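Local coordinates for Kid toxin protein (Escherichia coli, PDB 1M1F) that acts as the toxin of a plasmid-maintenance toxin-antitoxin system, probably cutting RNA as an endoribonuclease, and kills daughter cells that lose the plasmid, at the interface of chains A and B. Numbering follows the deposited sequence. Chains: chain A/B, Kid toxin protein.

Contact 1: the interface of chains A and B. Residues chain A 78, 80-81, 84-85; chain B 14-16, 18.
A:Arg85 and B:Glu18 form the salt bridge of this patch of the Kid homodimer, where the short helix 82-85 of chain A meets the loop of chain B that carries residues 14-18. The guanidinium presents its NE side to the carboxylate and pairs nitrogen for oxygen. A:Arg85 NE lies 2.8 Å from B:Glu18 OE2. A:Arg85 NH2 lies 2.9 Å from B:Glu18 OE1. Both bonds run to syn lone pairs, one on each B:Glu18 oxygen, and the two planes differ by 4°, the geometry of a flat, bidentate ion pair. With chi2 and chi3 both 179°, A:Arg85 is extended from CG to NE, which carries its guanidinium across to the carboxylate, and its side chain meets that of B:Glu18 at about a right angle.

Further hydrogen bonds fix the carboxylate. The backbone N of A:Asp81 gives a nearly straight 2.8 Å bond to the anti lone pair of B:Glu18 OE2, so this oxygen is gripped from two directions by chain A. Within chain B, B:Ala15 N reaches B:Glu18 OE1 from above the carboxylate plane at 3.0 Å, tying the loop back on its own glutamate. Each oxygen accepts from more than one donor, which fixes the rotation of the carboxylate. A:Asp81 caps its own helix through OD1, which accepts from A:Ala84 N. A:Arg78 NH2, 4.4 Å from B:Glu18 OE1, may add a longer-range attraction.

Apolar contacts close the sides. B:Ala15 CB sits over one face of the A:Arg85 guanidinium, toward its rim, and also touches CG of that arginine. A:Ile80 lies alongside B:Glu18, pointing the same way. The methyl group of A:Ala84 rests against the loop, its CB 3.8 Å from B:Gly16 CA.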
loop_
_atom_site.group_PDB
_atom_site.type_symbol
_atom_site.label_atom_id
_atom_site.label_comp_id
_atom_site.label_asym_id
_atom_site.label_seq_id
_atom_site.Cartn_x
_atom_site.Cartn_y
_atom_site.Cartn_z
ATOM N N ARG A 78 0.402 -2.318 -1.936
ATOM C CA ARG A 78 -0.938 -2.824 -1.751
ATOM C C ARG A 78 -0.954 -3.885 -0.677
ATOM O O ARG A 78 -0.085 -4.758 -0.641
ATOM C CB ARG A 78 -1.386 -3.460 -3.046
ATOM C CG ARG A 78 -2.767 -3.805 -3.117
ATOM C CD ARG A 78 -3.218 -3.944 -4.539
ATOM N NE ARG A 78 -4.406 -4.723 -4.495
ATOM C CZ ARG A 78 -4.938 -5.349 -5.517
ATOM N NH1 ARG A 78 -4.419 -5.254 -6.734
ATOM N NH2 ARG A 78 -6.018 -6.056 -5.294
ATOM N N ILE A 80 -2.568 -7.150 0.604
ATOM C CA ILE A 80 -3.332 -8.242 -0.007
ATOM C C ILE A 80 -3.417 -9.462 0.888
ATOM O O ILE A 80 -2.542 -9.724 1.711
ATOM C CB ILE A 80 -2.743 -8.650 -1.403
ATOM C CG1 ILE A 80 -1.301 -9.154 -1.285
ATOM C CG2 ILE A 80 -2.837 -7.483 -2.393
ATOM C CD1 ILE A 80 -0.781 -9.819 -2.567
ATOM N N ASP A 81 -4.497 -10.213 0.699
ATOM C CA ASP A 81 -4.665 -11.478 1.382
ATOM C C ASP A 81 -4.009 -12.505 0.469
ATOM O O ASP A 81 -4.628 -13.018 -0.460
ATOM C CB ASP A 81 -6.146 -11.771 1.581
ATOM C CG ASP A 81 -6.390 -12.983 2.437
ATOM O OD1 ASP A 81 -5.524 -13.891 2.472
ATOM O OD2 ASP A 81 -7.439 -13.098 3.106
ATOM N N ALA A 84 -5.709 -16.031 0.487
ATOM C CA ALA A 84 -6.967 -16.064 -0.251
ATOM C C ALA A 84 -6.732 -15.964 -1.747
ATOM O O ALA A 84 -7.430 -16.599 -2.536
ATOM C CB ALA A 84 -7.894 -14.952 0.203
ATOM N N ARG A 85 -5.745 -15.174 -2.149
ATOM C CA ARG A 85 -5.466 -15.009 -3.561
ATOM C C ARG A 85 -4.675 -16.179 -4.171
ATOM O O ARG A 85 -4.511 -16.228 -5.375
ATOM C CB ARG A 85 -4.709 -13.700 -3.802
ATOM C CG ARG A 85 -5.574 -12.452 -3.680
ATOM C CD ARG A 85 -4.828 -11.122 -3.891
ATOM N NE ARG A 85 -5.773 -10.019 -3.771
ATOM C CZ ARG A 85 -6.502 -9.527 -4.763
ATOM N NH1 ARG A 85 -6.356 -9.960 -6.007
ATOM N NH2 ARG A 85 -7.387 -8.579 -4.511
ATOM N N THR B 14 -12.650 -6.964 -3.779
ATOM C CA THR B 14 -11.412 -7.357 -3.104
ATOM C C THR B 14 -11.524 -8.816 -2.660
ATOM O O THR B 14 -12.599 -9.414 -2.751
ATOM C CB THR B 14 -11.097 -6.445 -1.905
ATOM O OG1 THR B 14 -12.112 -6.597 -0.908
ATOM C CG2 THR B 14 -11.097 -4.978 -2.310
ATOM N N ALA B 15 -10.417 -9.367 -2.171
ATOM C CA ALA B 15 -10.310 -10.779 -1.835
ATOM C C ALA B 15 -10.127 -11.020 -0.355
ATOM O O ALA B 15 -9.431 -10.281 0.319
ATOM C CB ALA B 15 -9.108 -11.390 -2.567
ATOM N N GLY B 16 -10.731 -12.100 0.128
ATOM C CA GLY B 16 -10.527 -12.564 1.486
ATOM C C GLY B 16 -10.712 -11.512 2.548
ATOM O O GLY B 16 -11.751 -10.854 2.616
ATOM N N GLU B 18 -9.161 -8.692 2.857
ATOM C CA GLU B 18 -8.939 -7.314 2.415
ATOM C C GLU B 18 -10.181 -6.490 2.698
ATOM O O GLU B 18 -11.299 -6.994 2.594
ATOM C CB GLU B 18 -8.626 -7.271 0.919
ATOM C CG GLU B 18 -7.306 -7.922 0.572
ATOM C CD GLU B 18 -7.178 -8.287 -0.887
ATOM O OE1 GLU B 18 -7.925 -7.745 -1.738
ATOM O OE2 GLU B 18 -6.299 -9.126 -1.178
#

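Contact 2: the interface of chains A and B. Residues chain A 15-18; chain B 38-39, 81, 84.
The loop of chain A spanning residues 15-18 meets two loop segments of chain B, one at residues 38-39, just after the helix 31-37, and the other at residues 81-84. A:His17 and B:Asp81 carry most of the polar contact. The backbone N of A:His17 donates to the anti lone pair of B:Asp81 OD2 in a nearly straight bond of 2.8 Å. A:His17 ND1, on the imidazole, reaches B:Asp81 OD2 too, also at 2.8 Å, but less directly: it arrives on the syn side, out of the carboxylate plane, and the angle at its hydrogen is 144°. One residue therefore clasps one carboxylate oxygen through both backbone and side chain. The imidazole is turned back beside its own backbone N (chi1 -62°), which brings ND1 round to the aspartate. Ring and carboxylate planes are 22° apart, with B:Asp81 CG at the ring edge.

B:Asp81 is also held by its backbone: B:Asp81 N donates to A:Glu18 OE2 at 2.8 Å. Its other carboxylate oxygen, OD1, accepts from B:Ala84 N, which restrains the rotation of the group and leaves OD2 turned toward chain A. The bond from A:Ala15 N to A:Glu18 OE1 likewise braces the glutamate from within its own loop.

B:Leu39 supplies the apolar side. Its CD2 touches CB of A:His17 and CG of A:Glu18, while CD1 approaches the A:His17 carbonyl oxygen. The modelled CB of B:Arg38, whose side chain is incomplete, lies near the imidazole. Across the aspartate from B:Leu39, B:Ala84 CB packs 3.7 Å from A:Gly16 CA.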
loop_
_atom_site.group_PDB
_atom_site.type_symbol
_atom_site.label_atom_id
_atom_site.label_comp_id
_atom_site.label_asym_id
_atom_site.label_seq_id
_atom_site.Cartn_x
_atom_site.Cartn_y
_atom_site.Cartn_z
ATOM N N ALA A 15 -9.218 -1.468 -11.114
ATOM C CA ALA A 15 -9.891 -0.345 -11.750
ATOM C C ALA A 15 -8.891 0.641 -12.325
ATOM O O ALA A 15 -7.812 0.837 -11.774
ATOM C CB ALA A 15 -10.769 0.366 -10.741
ATOM N N GLY A 16 -9.256 1.258 -13.440
ATOM C CA GLY A 16 -8.480 2.336 -14.006
ATOM C C GLY A 16 -7.021 2.019 -14.237
ATOM O O GLY A 16 -6.677 0.986 -14.815
ATOM N N HIS A 17 -6.156 2.912 -13.761
ATOM C CA HIS A 17 -4.712 2.803 -13.971
ATOM C C HIS A 17 -4.023 1.817 -13.015
ATOM O O HIS A 17 -2.808 1.652 -13.080
ATOM C CB HIS A 17 -4.026 4.167 -13.778
ATOM C CG HIS A 17 -4.449 5.237 -14.742
ATOM N ND1 HIS A 17 -5.433 6.157 -14.448
ATOM C CD2 HIS A 17 -3.966 5.582 -15.961
ATOM C CE1 HIS A 17 -5.563 7.000 -15.458
ATOM N NE2 HIS A 17 -4.688 6.671 -16.390
ATOM N N GLU A 18 -4.773 1.175 -12.124
ATOM C CA GLU A 18 -4.183 0.255 -11.153
ATOM C C GLU A 18 -3.422 -0.878 -11.832
ATOM O O GLU A 18 -3.842 -1.382 -12.867
ATOM C CB GLU A 18 -5.274 -0.314 -10.243
ATOM C CG GLU A 18 -5.850 0.727 -9.288
ATOM C CD GLU A 18 -7.212 0.371 -8.719
ATOM O OE1 GLU A 18 -7.646 -0.801 -8.805
ATOM O OE2 GLU A 18 -7.865 1.286 -8.173
ATOM N N ARG B 38 -1.829 9.451 -10.648
ATOM C CA ARG B 38 -3.275 9.218 -10.659
ATOM C C ARG B 38 -3.623 8.034 -9.765
ATOM O O ARG B 38 -4.714 7.469 -9.879
ATOM C CB ARG B 38 -3.781 8.957 -12.072
ATOM N N LEU B 39 -2.702 7.664 -8.875
ATOM C CA LEU B 39 -2.831 6.466 -8.059
ATOM C C LEU B 39 -2.382 6.744 -6.632
ATOM O O LEU B 39 -1.318 6.293 -6.204
ATOM C CB LEU B 39 -2.005 5.330 -8.657
ATOM C CG LEU B 39 -2.511 4.750 -9.979
ATOM C CD1 LEU B 39 -1.481 3.799 -10.569
ATOM C CD2 LEU B 39 -3.847 4.032 -9.802
ATOM N N ASP B 81 -6.947 3.923 -7.957
ATOM C CA ASP B 81 -7.293 4.952 -8.916
ATOM C C ASP B 81 -8.579 5.596 -8.410
ATOM O O ASP B 81 -9.694 5.146 -8.704
ATOM C CB ASP B 81 -7.484 4.366 -10.307
ATOM C CG ASP B 81 -7.594 5.428 -11.371
ATOM O OD1 ASP B 81 -8.109 6.541 -11.084
ATOM O OD2 ASP B 81 -7.184 5.196 -12.529
ATOM N N ALA B 84 -11.041 6.842 -11.237
ATOM C CA ALA B 84 -11.737 5.775 -11.936
ATOM C C ALA B 84 -12.812 5.126 -11.067
ATOM O O ALA B 84 -13.835 4.669 -11.575
ATOM C CB ALA B 84 -10.757 4.734 -12.433
#

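Contact 1 and contact 2, about 18 Å apart between the centres of their C-alpha atoms, are two-fold related regions of the homodimer interface with the chains exchanged. Both join the 15-18 loop of one subunit to the segment around residues 81-84 of the other: B:Ala15, B:Gly16, B:Glu18, A:Asp81 and A:Ala84 in contact 1 recur with chains swapped in contact 2. Being twins, they differ in the residues followed: contact 1 brings in A:Arg85, contact 2 A:His17 and B:Leu39. Every subunit thus offers both a loop and the surface that takes up the partner's loop, clasping the dimer at two separate places.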